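Citrate synthase (PDB 4TVM) catalyses the condensation of oxaloacetate with acetyl-CoA and water to give citrate and CoA, a step of the Krebs cycle. Local coordinates at residues I17-V22 with D29-G34; D150-M155 with R248-T253; T195-F200 with E217-L222. All blocks are in the same frame, centred on the assembly; numbering follows the deposited sequence.

Interaction 1 (I17-V22 with D29-G34); sequences IDLQIV and DGIALG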
ATOM      1  N   ILE A  17      10.292  18.639 -28.560  1.00 79.83           N
ATOM      2  CA  ILE A  17      11.045  17.391 -28.356  1.00 72.91           C
ATOM      3  C   ILE A  17      10.579  16.062 -28.982  1.00 72.71           C
ATOM      4  O   ILE A  17       9.395  15.790 -29.164  1.00 60.18           O
ATOM      5  CB  ILE A  17      11.240  17.135 -26.861  1.00 73.02           C
ATOM      6  CG1 ILE A  17      12.313  16.069 -26.664  1.00 74.64           C
ATOM      7  CG2 ILE A  17       9.928  16.702 -26.208  1.00 73.48           C
ATOM      8  CD1 ILE A  17      12.465  15.650 -25.233  1.00 75.81           C
ATOM      9  N   ASP A  18      11.585  15.225 -29.234  1.00 74.15           N
ATOM     10  CA  ASP A  18      11.456  13.947 -29.907  1.00 77.36           C
ATOM     11  C   ASP A  18      11.544  12.781 -28.919  1.00 75.22           C
ATOM     12  O   ASP A  18      12.476  12.713 -28.136  1.00 80.76           O
ATOM     13  CB  ASP A  18      12.635  13.813 -30.856  1.00 82.95           C
ATOM     14  CG  ASP A  18      13.952  13.765 -30.113  1.00 89.73           C
ATOM     15  OD1 ASP A  18      13.952  14.045 -28.885  1.00 98.60           O
ATOM     16  OD2 ASP A  18      14.973  13.449 -30.746  1.00 93.26           O
ATOM     17  N   LEU A  19      10.625  11.833 -29.011  1.00 74.86           N
ATOM     18  CA  LEU A  19      10.502  10.776 -28.012  1.00 70.04           C
ATOM     19  C   LEU A  19      10.525   9.386 -28.602  1.00 68.59           C
ATOM     20  O   LEU A  19       9.834   9.111 -29.570  1.00 64.90           O
ATOM     21  CB  LEU A  19       9.177  10.949 -27.324  1.00 71.59           C
ATOM     22  CG  LEU A  19       9.053  12.338 -26.714  1.00 74.27           C
ATOM     23  CD1 LEU A  19       7.608  12.586 -26.334  1.00 73.05           C
ATOM     24  CD2 LEU A  19       9.977  12.485 -25.510  1.00 74.81           C
ATOM     25  N   GLN A  20      11.286   8.484 -28.008  1.00 67.73           N
ATOM     26  CA  GLN A  20      11.336   7.132 -28.537  1.00 73.25           C
ATOM     27  C   GLN A  20      10.012   6.404 -28.405  1.00 74.41           C
ATOM     28  O   GLN A  20       9.188   6.746 -27.566  1.00 75.53           O
ATOM     29  CB  GLN A  20      12.445   6.333 -27.872  1.00 75.79           C
ATOM     30  CG  GLN A  20      13.759   6.530 -28.588  1.00 79.13           C
ATOM     31  CD  GLN A  20      13.585   6.350 -30.088  1.00 81.20           C
ATOM     32  OE1 GLN A  20      12.913   5.413 -30.526  1.00 80.18           O
ATOM     33  NE2 GLN A  20      14.155   7.262 -30.878  1.00 75.91           N
ATOM     34  N   ILE A  21       9.800   5.408 -29.251  1.00 72.67           N
ATOM     35  CA  ILE A  21       8.574   4.629 -29.177  1.00 69.93           C
ATOM     36  C   ILE A  21       8.953   3.227 -28.805  1.00 68.63           C
ATOM     37  O   ILE A  21       9.868   2.651 -29.382  1.00 62.93           O
ATOM     38  CB  ILE A  21       7.777   4.678 -30.496  1.00 71.79           C
ATOM     39  CG1 ILE A  21       6.932   5.944 -30.509  1.00 72.32           C
ATOM     40  CG2 ILE A  21       6.847   3.474 -30.651  1.00 69.98           C
ATOM     41  CD1 ILE A  21       6.079   6.092 -31.743  1.00 72.74           C
ATOM     42  N   VAL A  22       8.250   2.680 -27.835  1.00 73.41           N
ATOM     43  CA  VAL A  22       8.559   1.346 -27.377  1.00 74.37           C
ATOM     44  C   VAL A  22       7.381   0.481 -27.780  1.00 73.07           C
ATOM     45  O   VAL A  22       6.222   0.853 -27.550  1.00 72.01           O
ATOM     46  CB  VAL A  22       8.879   1.324 -25.861  1.00 76.20           C
ATOM     47  CG1 VAL A  22       7.862   2.129 -25.066  1.00 77.62           C
ATOM     48  CG2 VAL A  22       8.984  -0.103 -25.346  1.00 78.17           C
ATOM     49  N   ASP A  29       1.000   0.689 -27.931  1.00 52.76           N
ATOM     50  CA  ASP A  29       2.407   0.955 -27.784  1.00 57.35           C
ATOM     51  C   ASP A  29       2.555   2.186 -26.917  1.00 60.27           C
ATOM     52  O   ASP A  29       1.601   2.973 -26.740  1.00 52.56           O
ATOM     53  CB  ASP A  29       3.054   1.167 -29.158  1.00 60.37           C
ATOM     54  CG  ASP A  29       3.193  -0.135 -29.947  1.00 60.36           C
ATOM     55  OD1 ASP A  29       4.060  -0.962 -29.597  1.00 65.37           O
ATOM     56  OD2 ASP A  29       2.443  -0.332 -30.922  1.00 56.80           O
ATOM     57  N   GLY A  30       3.759   2.339 -26.370  1.00 66.14           N
ATOM     58  CA  GLY A  30       4.098   3.482 -25.522  1.00 60.89           C
ATOM     59  C   GLY A  30       4.968   4.500 -26.242  1.00 58.71           C
ATOM     60  O   GLY A  30       5.805   4.146 -27.085  1.00 58.58           O
ATOM     61  N   ILE A  31       4.743   5.770 -25.911  1.00 59.32           N
ATOM     62  CA  ILE A  31       5.643   6.864 -26.275  1.00 57.46           C
ATOM     63  C   ILE A  31       6.528   7.147 -25.056  1.00 58.22           C
ATOM     64  O   ILE A  31       6.069   7.742 -24.067  1.00 54.34           O
ATOM     65  CB  ILE A  31       4.864   8.140 -26.633  1.00 56.88           C
ATOM     66  CG1 ILE A  31       3.917   7.882 -27.819  1.00 57.59           C
ATOM     67  CG2 ILE A  31       5.832   9.273 -26.960  1.00 59.64           C
ATOM     68  CD1 ILE A  31       2.689   8.760 -27.809  1.00 56.21           C
ATOM     69  N   ALA A  32       7.787   6.721 -25.121  1.00 56.22           N
ATOM     70  CA  ALA A  32       8.679   6.813 -23.969  1.00 60.14           C
ATOM     71  C   ALA A  32       8.956   8.264 -23.637  1.00 63.13           C
ATOM     72  O   ALA A  32       9.571   8.996 -24.420  1.00 59.71           O
ATOM     73  CB  ALA A  32       9.987   6.078 -24.223  1.00 59.49           C
ATOM     74  N   LEU A  33       8.490   8.687 -22.472  1.00 62.11           N
ATOM     75  CA  LEU A  33       8.922   9.951 -21.946  1.00 59.99           C
ATOM     76  C   LEU A  33      10.404   9.742 -21.761  1.00 63.93           C
ATOM     77  O   LEU A  33      10.843   8.607 -21.580  1.00 73.24           O
ATOM     78  CB  LEU A  33       8.220  10.248 -20.635  1.00 60.42           C
ATOM     79  CG  LEU A  33       6.694  10.308 -20.769  1.00 58.15           C
ATOM     80  CD1 LEU A  33       6.081  10.894 -19.508  1.00 58.13           C
ATOM     81  CD2 LEU A  33       6.270  11.102 -21.998  1.00 55.29           C
ATOM     82  N   GLY A  34      11.185  10.802 -21.895  1.00 65.46           N
ATOM     83  CA  GLY A  34      12.617  10.692 -21.705  1.00 72.33           C
ATOM     84  C   GLY A  34      12.880  11.158 -20.294  1.00 75.36           C
ATOM     85  O   GLY A  34      12.164  10.755 -19.371  1.00 71.30           O
TER
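Leu-19 holds CG beside its backbone N, anti to the carbonyl carbon (chi1 -57°). Ile-31 holds CG1 in the same way (chi1 -60°), which puts its CG2 anti to the backbone N. Ile-31 CG2 then meets Leu-19 across two strands of a beta hairpin. It lies 3.8 Å from Leu-19 CB and also touches Leu-19 CD1, and the two side chains cross obliquely. Leu-19 CB also rests 3.5 Å from the carbonyl oxygen Ala-32 O.

The strands are antiparallel. Val-22 and Gly-30 form a hydrogen-bonded pair: Val-22 N donates to Gly-30 O at 2.9 Å, and Gly-30 N to Val-22 O at 3.1 Å. Ile-21 and Ile-31 are the neighbouring non-hydrogen-bonded pair, with CG1 to CG1 at 4.5 Å. A third backbone bond runs from Ala-32 N to Gln-20 O at 2.8 Å. Val-22 CG1 packs over Gly-30, 3.5 Å from Gly-30 O.

Within this chain, strand 17-22 is the middle one of three, and Leu-19 and Ile-31 also reach strand 8-11. The other edge of strand 29-32 pairs in a parallel ladder with a strand of the second subunit, so the hairpin carries its sheet into the dimer interface. Asp-29 OD1 accepts from Ala-24 N, in the link between the strands.

Between the two strands, backbone groups supply all three hydrogen bonds and the aliphatic branches supply the packing.

Interaction 2 (D150-M155 with R248-T253); sequences DALDPM and RANLFT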
ATOM      1  N   ASP A 150      12.738 -15.770   8.621  1.00 49.72           N
ATOM      2  CA  ASP A 150      13.465 -16.762   7.875  1.00 55.91           C
ATOM      3  C   ASP A 150      13.919 -16.391   6.435  1.00 57.80           C
ATOM      4  O   ASP A 150      15.082 -16.561   6.104  1.00 59.09           O
ATOM      5  CB  ASP A 150      12.544 -17.999   7.819  1.00 54.42           C
ATOM      6  CG  ASP A 150      13.288 -19.264   7.638  1.00 55.64           C
ATOM      7  OD1 ASP A 150      14.483 -19.213   7.301  1.00 57.61           O
ATOM      8  OD2 ASP A 150      12.677 -20.327   7.838  1.00 61.14           O
ATOM      9  N   ALA A 151      13.001 -15.931   5.582  1.00 55.00           N
ATOM     10  CA  ALA A 151      13.278 -15.819   4.156  1.00 52.63           C
ATOM     11  C   ALA A 151      12.755 -14.525   3.591  1.00 52.03           C
ATOM     12  O   ALA A 151      11.940 -14.533   2.675  1.00 58.48           O
ATOM     13  CB  ALA A 151      12.639 -16.993   3.408  1.00 53.79           C
ATOM     14  N   LEU A 152      13.217 -13.407   4.125  1.00 47.43           N
ATOM     15  CA  LEU A 152      12.614 -12.114   3.829  1.00 43.77           C
ATOM     16  C   LEU A 152      13.424 -11.278   2.854  1.00 42.62           C
ATOM     17  O   LEU A 152      13.045 -10.129   2.558  1.00 32.81           O
ATOM     18  CB  LEU A 152      12.462 -11.290   5.119  1.00 46.76           C
ATOM     19  CG  LEU A 152      11.312 -11.648   6.042  1.00 45.73           C
ATOM     20  CD1 LEU A 152      11.186 -10.599   7.140  1.00 43.56           C
ATOM     21  CD2 LEU A 152      10.022 -11.777   5.246  1.00 46.21           C
ATOM     22  N   ASP A 153      14.522 -11.829   2.339  1.00 40.11           N
ATOM     23  CA  ASP A 153      15.392 -11.025   1.491  1.00 45.06           C
ATOM     24  C   ASP A 153      14.807 -10.886   0.060  1.00 51.13           C
ATOM     25  O   ASP A 153      14.699 -11.880  -0.697  1.00 45.13           O
ATOM     26  CB  ASP A 153      16.793 -11.616   1.497  1.00 45.94           C
ATOM     27  CG  ASP A 153      17.765 -10.825   0.679  1.00 48.34           C
ATOM     28  OD1 ASP A 153      17.352  -9.884  -0.062  1.00 45.97           O
ATOM     29  OD2 ASP A 153      18.952 -11.217   0.737  1.00 50.09           O
ATOM     30  N   PRO A 154      14.412  -9.653  -0.313  1.00 52.56           N
ATOM     31  CA  PRO A 154      13.788  -9.479  -1.618  1.00 57.22           C
ATOM     32  C   PRO A 154      14.733  -9.834  -2.746  1.00 57.84           C
ATOM     33  O   PRO A 154      14.292 -10.283  -3.782  1.00 56.21           O
ATOM     34  CB  PRO A 154      13.450  -7.983  -1.676  1.00 58.92           C
ATOM     35  CG  PRO A 154      13.652  -7.456  -0.319  1.00 59.92           C
ATOM     36  CD  PRO A 154      14.611  -8.370   0.377  1.00 56.54           C
ATOM     37  N   MET A 155      16.025  -9.627  -2.525  1.00 63.20           N
ATOM     38  CA  MET A 155      17.035  -9.935  -3.529  1.00 61.45           C
ATOM     39  C   MET A 155      17.347 -11.398  -3.645  1.00 54.67           C
ATOM     40  O   MET A 155      17.616 -11.833  -4.727  1.00 51.51           O
ATOM     41  CB  MET A 155      18.344  -9.194  -3.236  1.00 58.88           C
ATOM     42  CG  MET A 155      18.147  -7.705  -3.168  1.00 55.62           C
ATOM     43  SD  MET A 155      17.246  -7.208  -4.636  1.00 62.17           S
ATOM     44  CE  MET A 155      16.077  -6.075  -3.931  1.00 57.52           C
ATOM     45  N   ARG A 248      11.855  -1.738  -2.421  1.00 42.10           N
ATOM     46  CA  ARG A 248      12.487  -3.009  -2.028  1.00 40.45           C
ATOM     47  C   ARG A 248      11.918  -3.532  -0.751  1.00 37.15           C
ATOM     48  O   ARG A 248      12.586  -4.234  -0.004  1.00 39.02           O
ATOM     49  CB  ARG A 248      13.972  -2.884  -1.866  1.00 45.76           C
ATOM     50  CG  ARG A 248      14.635  -2.299  -3.049  1.00 53.84           C
ATOM     51  CD  ARG A 248      16.014  -2.877  -3.106  1.00 61.86           C
ATOM     52  NE  ARG A 248      16.804  -2.160  -4.080  1.00 73.08           N
ATOM     53  CZ  ARG A 248      17.899  -2.650  -4.641  1.00 80.01           C
ATOM     54  NH1 ARG A 248      18.340  -3.858  -4.308  1.00 81.76           N
ATOM     55  NH2 ARG A 248      18.565  -1.923  -5.529  1.00 82.75           N
ATOM     56  N   ALA A 249      10.677  -3.193  -0.498  1.00 36.40           N
ATOM     57  CA  ALA A 249       9.957  -3.816   0.582  1.00 40.57           C
ATOM     58  C   ALA A 249       9.951  -5.312   0.360  1.00 41.26           C
ATOM     59  O   ALA A 249      10.183  -5.774  -0.755  1.00 46.15           O
ATOM     60  CB  ALA A 249       8.549  -3.264   0.662  1.00 38.66           C
ATOM     61  N   ASN A 250       9.740  -6.084   1.423  1.00 45.59           N
ATOM     62  CA  ASN A 250       9.729  -7.528   1.263  1.00 42.31           C
ATOM     63  C   ASN A 250       8.410  -7.992   0.647  1.00 42.28           C
ATOM     64  O   ASN A 250       7.492  -7.206   0.409  1.00 45.34           O
ATOM     65  CB  ASN A 250      10.086  -8.249   2.563  1.00 43.96           C
ATOM     66  CG  ASN A 250       8.917  -8.382   3.519  1.00 48.70           C
ATOM     67  OD1 ASN A 250       7.820  -8.766   3.131  1.00 53.13           O
ATOM     68  ND2 ASN A 250       9.157  -8.076   4.790  1.00 48.62           N
ATOM     69  N   LEU A 251       8.342  -9.276   0.344  1.00 42.86           N
ATOM     70  CA  LEU A 251       7.196  -9.828  -0.358  1.00 39.57           C
ATOM     71  C   LEU A 251       5.920  -9.665   0.412  1.00 40.55           C
ATOM     72  O   LEU A 251       4.919  -9.260  -0.140  1.00 53.71           O
ATOM     73  CB  LEU A 251       7.427 -11.304  -0.630  1.00 39.06           C
ATOM     74  CG  LEU A 251       6.497 -12.004  -1.604  1.00 39.34           C
ATOM     75  CD1 LEU A 251       6.002 -11.117  -2.729  1.00 40.10           C
ATOM     76  CD2 LEU A 251       7.241 -13.199  -2.173  1.00 42.37           C
ATOM     77  N   PHE A 252       5.961  -9.960   1.700  1.00 41.70           N
ATOM     78  CA  PHE A 252       4.787  -9.847   2.546  1.00 40.73           C
ATOM     79  C   PHE A 252       4.291  -8.425   2.655  1.00 42.38           C
ATOM     80  O   PHE A 252       3.084  -8.168   2.661  1.00 45.28           O
ATOM     81  CB  PHE A 252       5.107 -10.359   3.953  1.00 41.13           C
ATOM     82  CG  PHE A 252       5.513 -11.807   3.998  1.00 42.49           C
ATOM     83  CD1 PHE A 252       5.084 -12.714   3.018  1.00 40.30           C
ATOM     84  CD2 PHE A 252       6.323 -12.283   5.026  1.00 43.12           C
ATOM     85  CE1 PHE A 252       5.466 -14.049   3.070  1.00 38.25           C
ATOM     86  CE2 PHE A 252       6.713 -13.630   5.074  1.00 38.39           C
ATOM     87  CZ  PHE A 252       6.271 -14.507   4.102  1.00 38.18           C
ATOM     88  N   THR A 253       5.222  -7.490   2.773  1.00 43.22           N
ATOM     89  CA  THR A 253       4.837  -6.113   3.001  1.00 40.51           C
ATOM     90  C   THR A 253       4.210  -5.586   1.729  1.00 36.64           C
ATOM     91  O   THR A 253       3.201  -4.877   1.770  1.00 34.64           O
ATOM     92  CB  THR A 253       6.033  -5.269   3.469  1.00 44.76           C
ATOM     93  OG1 THR A 253       6.712  -5.956   4.538  1.00 40.74           O
ATOM     94  CG2 THR A 253       5.562  -3.901   3.926  1.00 46.80           C
TER
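Leu-152, Pro-154 and Met-155 pack against the turn between two helices of this mainly helical enzyme. A loop packs here on the N-terminal start of a helix, without a hydrogen bond between the segments. Segment 150-155 lies in the loop between helices 133-147 and 159-182. In the other segment, Arg-248 closes a helix in a Schellman motif with positive phi, and Asn-250 is the N-cap of helix 251-262.

Leu-152 sends CD2 to the Phe-252 ring, 3.7 Å from CD2 of that ring. The two side chains cross at about a right angle. The same Leu-152 CD2 lies 3.8 Å from Asn-250 ND2, and Leu-152 O is 3.5 Å from Asn-250 CB. Asn-250 ND2 is bonded to Ser-145 OG, so this buried amide also ties the helix start to helix 133-147. Phe-252 touches that helix too, and helix 159-182.

Pro-154 CG lies 3.4 Å from Arg-248 O. At the outer end, Met-155 bends its chain across the extended Arg-248 side chain, with Met-155 SD 3.5 Å from Arg-248 NH1. Arg-248 also packs on Pro-265 of the second subunit.

Each segment also has a side-chain to backbone bond of its own. In an Asx turn, Asp-153 OD1 accepts from Met-155 N at 2.8 Å. In the capping bond, Thr-253 N donates to Asn-250 OD1 at 2.9 Å, coming from above the carbonyl plane.

Interaction 3 (T195-F200 with E217-L222); sequences TLVENF and EVVRAL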
ATOM      1  N   THR A 195      -7.431 -31.040  -1.416  1.00 56.00           N
ATOM      2  CA  THR A 195      -6.984 -30.008  -2.303  1.00 48.30           C
ATOM      3  C   THR A 195      -6.909 -28.731  -1.486  1.00 45.94           C
ATOM      4  O   THR A 195      -7.499 -28.658  -0.423  1.00 42.17           O
ATOM      5  CB  THR A 195      -8.042 -29.969  -3.425  1.00 50.32           C
ATOM      6  OG1 THR A 195      -7.633 -30.841  -4.479  1.00 53.05           O
ATOM      7  CG2 THR A 195      -8.267 -28.659  -3.983  1.00 52.64           C
ATOM      8  N   LEU A 196      -6.146 -27.752  -1.958  1.00 42.70           N
ATOM      9  CA  LEU A 196      -5.994 -26.510  -1.256  1.00 41.54           C
ATOM     10  C   LEU A 196      -7.342 -25.835  -1.156  1.00 44.67           C
ATOM     11  O   LEU A 196      -7.724 -25.389  -0.086  1.00 48.35           O
ATOM     12  CB  LEU A 196      -5.026 -25.583  -1.983  1.00 43.02           C
ATOM     13  CG  LEU A 196      -4.958 -24.137  -1.454  1.00 47.48           C
ATOM     14  CD1 LEU A 196      -3.971 -23.990  -0.284  1.00 48.37           C
ATOM     15  CD2 LEU A 196      -4.577 -23.144  -2.554  1.00 46.75           C
ATOM     16  N   VAL A 197      -8.052 -25.766  -2.278  1.00 47.84           N
ATOM     17  CA  VAL A 197      -9.347 -25.102  -2.359  1.00 45.15           C
ATOM     18  C   VAL A 197     -10.368 -25.873  -1.544  1.00 48.63           C
ATOM     19  O   VAL A 197     -11.208 -25.275  -0.868  1.00 50.65           O
ATOM     20  CB  VAL A 197      -9.844 -24.994  -3.820  1.00 45.27           C
ATOM     21  CG1 VAL A 197     -11.286 -24.478  -3.882  1.00 46.19           C
ATOM     22  CG2 VAL A 197      -8.940 -24.080  -4.636  1.00 44.18           C
ATOM     23  N   GLU A 198     -10.318 -27.194  -1.606  1.00 49.30           N
ATOM     24  CA  GLU A 198     -11.284 -28.006  -0.866  1.00 52.02           C
ATOM     25  C   GLU A 198     -10.958 -27.913   0.619  1.00 47.60           C
ATOM     26  O   GLU A 198     -11.836 -27.866   1.472  1.00 46.50           O
ATOM     27  CB  GLU A 198     -11.262 -29.473  -1.364  1.00 53.65           C
ATOM     28  CG  GLU A 198     -12.285 -30.395  -0.712  1.00 59.31           C
ATOM     29  CD  GLU A 198     -12.301 -31.796  -1.315  1.00 69.50           C
ATOM     30  OE1 GLU A 198     -11.413 -32.106  -2.164  1.00 60.86           O
ATOM     31  OE2 GLU A 198     -13.213 -32.580  -0.930  1.00 82.30           O
ATOM     32  N   ASN A 199      -9.679 -27.876   0.928  1.00 46.41           N
ATOM     33  CA  ASN A 199      -9.267 -27.762   2.297  1.00 48.70           C
ATOM     34  C   ASN A 199      -9.593 -26.357   2.830  1.00 52.81           C
ATOM     35  O   ASN A 199      -9.879 -26.180   4.015  1.00 52.17           O
ATOM     36  CB  ASN A 199      -7.785 -28.008   2.384  1.00 49.64           C
ATOM     37  CG  ASN A 199      -7.281 -27.843   3.761  1.00 52.04           C
ATOM     38  OD1 ASN A 199      -7.659 -28.599   4.638  1.00 57.25           O
ATOM     39  ND2 ASN A 199      -6.439 -26.830   3.982  1.00 58.16           N
ATOM     40  N   PHE A 200      -9.532 -25.353   1.960  1.00 46.96           N
ATOM     41  CA  PHE A 200      -9.915 -24.016   2.365  1.00 44.08           C
ATOM     42  C   PHE A 200     -11.368 -24.003   2.793  1.00 43.88           C
ATOM     43  O   PHE A 200     -11.724 -23.368   3.779  1.00 46.34           O
ATOM     44  CB  PHE A 200      -9.674 -22.990   1.258  1.00 40.59           C
ATOM     45  CG  PHE A 200     -10.442 -21.713   1.462  1.00 43.65           C
ATOM     46  CD1 PHE A 200     -10.130 -20.855   2.521  1.00 42.10           C
ATOM     47  CD2 PHE A 200     -11.495 -21.373   0.624  1.00 41.33           C
ATOM     48  CE1 PHE A 200     -10.851 -19.697   2.728  1.00 40.68           C
ATOM     49  CE2 PHE A 200     -12.209 -20.209   0.827  1.00 40.89           C
ATOM     50  CZ  PHE A 200     -11.898 -19.370   1.883  1.00 38.77           C
ATOM     51  N   GLU A 217     -19.530 -29.785  -6.614  1.00 57.65           N
ATOM     52  CA  GLU A 217     -20.016 -28.680  -7.406  1.00 61.54           C
ATOM     53  C   GLU A 217     -19.587 -27.371  -6.777  1.00 54.65           C
ATOM     54  O   GLU A 217     -19.246 -26.426  -7.470  1.00 52.57           O
ATOM     55  CB  GLU A 217     -21.530 -28.747  -7.563  1.00 67.47           C
ATOM     56  CG  GLU A 217     -21.908 -29.165  -8.976  1.00 72.95           C
ATOM     57  CD  GLU A 217     -23.145 -30.043  -9.062  1.00 80.49           C
ATOM     58  OE1 GLU A 217     -23.687 -30.448  -8.005  1.00 81.17           O
ATOM     59  OE2 GLU A 217     -23.566 -30.327 -10.212  1.00 73.04           O
ATOM     60  N   VAL A 218     -19.565 -27.346  -5.459  1.00 50.16           N
ATOM     61  CA  VAL A 218     -19.098 -26.178  -4.724  1.00 47.28           C
ATOM     62  C   VAL A 218     -17.631 -25.903  -4.913  1.00 45.08           C
ATOM     63  O   VAL A 218     -17.228 -24.770  -5.056  1.00 42.54           O
ATOM     64  CB  VAL A 218     -19.293 -26.356  -3.231  1.00 46.48           C
ATOM     65  CG1 VAL A 218     -18.895 -25.069  -2.508  1.00 53.33           C
ATOM     66  CG2 VAL A 218     -20.743 -26.653  -2.943  1.00 45.44           C
ATOM     67  N   VAL A 219     -16.846 -26.961  -4.901  1.00 45.50           N
ATOM     68  CA  VAL A 219     -15.421 -26.872  -5.060  1.00 43.52           C
ATOM     69  C   VAL A 219     -15.021 -26.317  -6.394  1.00 45.84           C
ATOM     70  O   VAL A 219     -14.177 -25.419  -6.478  1.00 44.87           O
ATOM     71  CB  VAL A 219     -14.837 -28.277  -4.968  1.00 44.01           C
ATOM     72  CG1 VAL A 219     -13.317 -28.265  -5.093  1.00 44.72           C
ATOM     73  CG2 VAL A 219     -15.318 -28.920  -3.674  1.00 41.80           C
ATOM     74  N   ARG A 220     -15.612 -26.892  -7.439  1.00 51.99           N
ATOM     75  CA  ARG A 220     -15.299 -26.533  -8.808  1.00 47.06           C
ATOM     76  C   ARG A 220     -15.740 -25.117  -9.005  1.00 42.40           C
ATOM     77  O   ARG A 220     -15.090 -24.371  -9.692  1.00 45.26           O
ATOM     78  CB  ARG A 220     -16.015 -27.463  -9.770  1.00 52.96           C
ATOM     79  CG  ARG A 220     -16.162 -26.919 -11.189  1.00 60.44           C
ATOM     80  CD  ARG A 220     -15.934 -28.000 -12.236  1.00 62.08           C
ATOM     81  NE  ARG A 220     -16.116 -27.489 -13.605  1.00 66.43           N
ATOM     82  CZ  ARG A 220     -17.279 -27.457 -14.258  1.00 68.84           C
ATOM     83  NH1 ARG A 220     -18.400 -27.906 -13.695  1.00 70.77           N
ATOM     84  NH2 ARG A 220     -17.333 -26.962 -15.490  1.00 69.54           N
ATOM     85  N   ALA A 221     -16.834 -24.725  -8.379  1.00 39.37           N
ATOM     86  CA  ALA A 221     -17.289 -23.368  -8.539  1.00 39.77           C
ATOM     87  C   ALA A 221     -16.308 -22.374  -7.915  1.00 44.06           C
ATOM     88  O   ALA A 221     -16.013 -21.351  -8.502  1.00 43.46           O
ATOM     89  CB  ALA A 221     -18.645 -23.204  -7.920  1.00 40.56           C
ATOM     90  N   LEU A 222     -15.803 -22.667  -6.722  1.00 46.49           N
ATOM     91  CA  LEU A 222     -14.858 -21.760  -6.093  1.00 46.37           C
ATOM     92  C   LEU A 222     -13.526 -21.749  -6.824  1.00 48.07           C
ATOM     93  O   LEU A 222     -12.945 -20.690  -7.059  1.00 48.97           O
ATOM     94  CB  LEU A 222     -14.637 -22.162  -4.653  1.00 49.24           C
ATOM     95  CG  LEU A 222     -13.952 -21.070  -3.852  1.00 49.20           C
ATOM     96  CD1 LEU A 222     -14.877 -19.866  -3.789  1.00 48.41           C
ATOM     97  CD2 LEU A 222     -13.572 -21.599  -2.476  1.00 48.90           C
TER
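Val-197 and Phe-200 meet Val-219 and Leu-222 where two helices of the citrate synthase fold cross. Helix 196-205 and helix 216-229 follow one another in the chain. Their short segments approach to 9.6 Å between axes, with N-to-C directions 115° apart. The crossing is therefore steep, and few residues touch.

Leu-222 reaches two residues of the other helix through CD2, with its CG anti to the backbone N (chi1 -165°). That methyl lies 3.9 Å from Val-197 CG1. It also lies 3.7 Å from Phe-200 CD2 and close to CE2 of the same ring, so it sits at the ring edge, in the ring plane. The side chains of Leu-222 and Phe-200 cross at about a right angle.

One turn earlier, Val-219 stands near the same valine. Val-197 CG1 is 4.0 Å from Val-219 O and 4.5 Å from Val-219 CG1. Glu-198 joins through its aliphatic part, with CB 4.4 Å from Val-219 CG1.

Phe-200 extends the packing inward, touching Leu-386 and Leu-389 of helix 383-403 and Pro-172 and Ala-176 of helix 159-182. Leu-222 also touches Leu-201.

Val-197, Phe-200 and Leu-222 are buried, and Val-219 is partly exposed. With no hydrogen bond or salt bridge across the helices, the contact rests on the fit of apolar side chains.

Interaction 3 is a buried contact. Interactions 1 and 2 are partly buried, and both also touch the second subunit. Their chemistry follows their place. Interaction 1 joins strands, so backbone hydrogen bonds link its segments. Interactions 2 and 3 have no such bond and rely on side-chain packing, but interaction 2 also includes polar groups, with an N-cap bond and an Asx turn within its segments. Helices 159-182 and 383-403 border both 2 and 3, whose nearest atoms are about 14 Å apart. Along the chain, 3 is nested inside the loop closed by 2. Interactions 1 and 3 lie on opposite sides of the chain's centre, with their own centres about 46 Å apart.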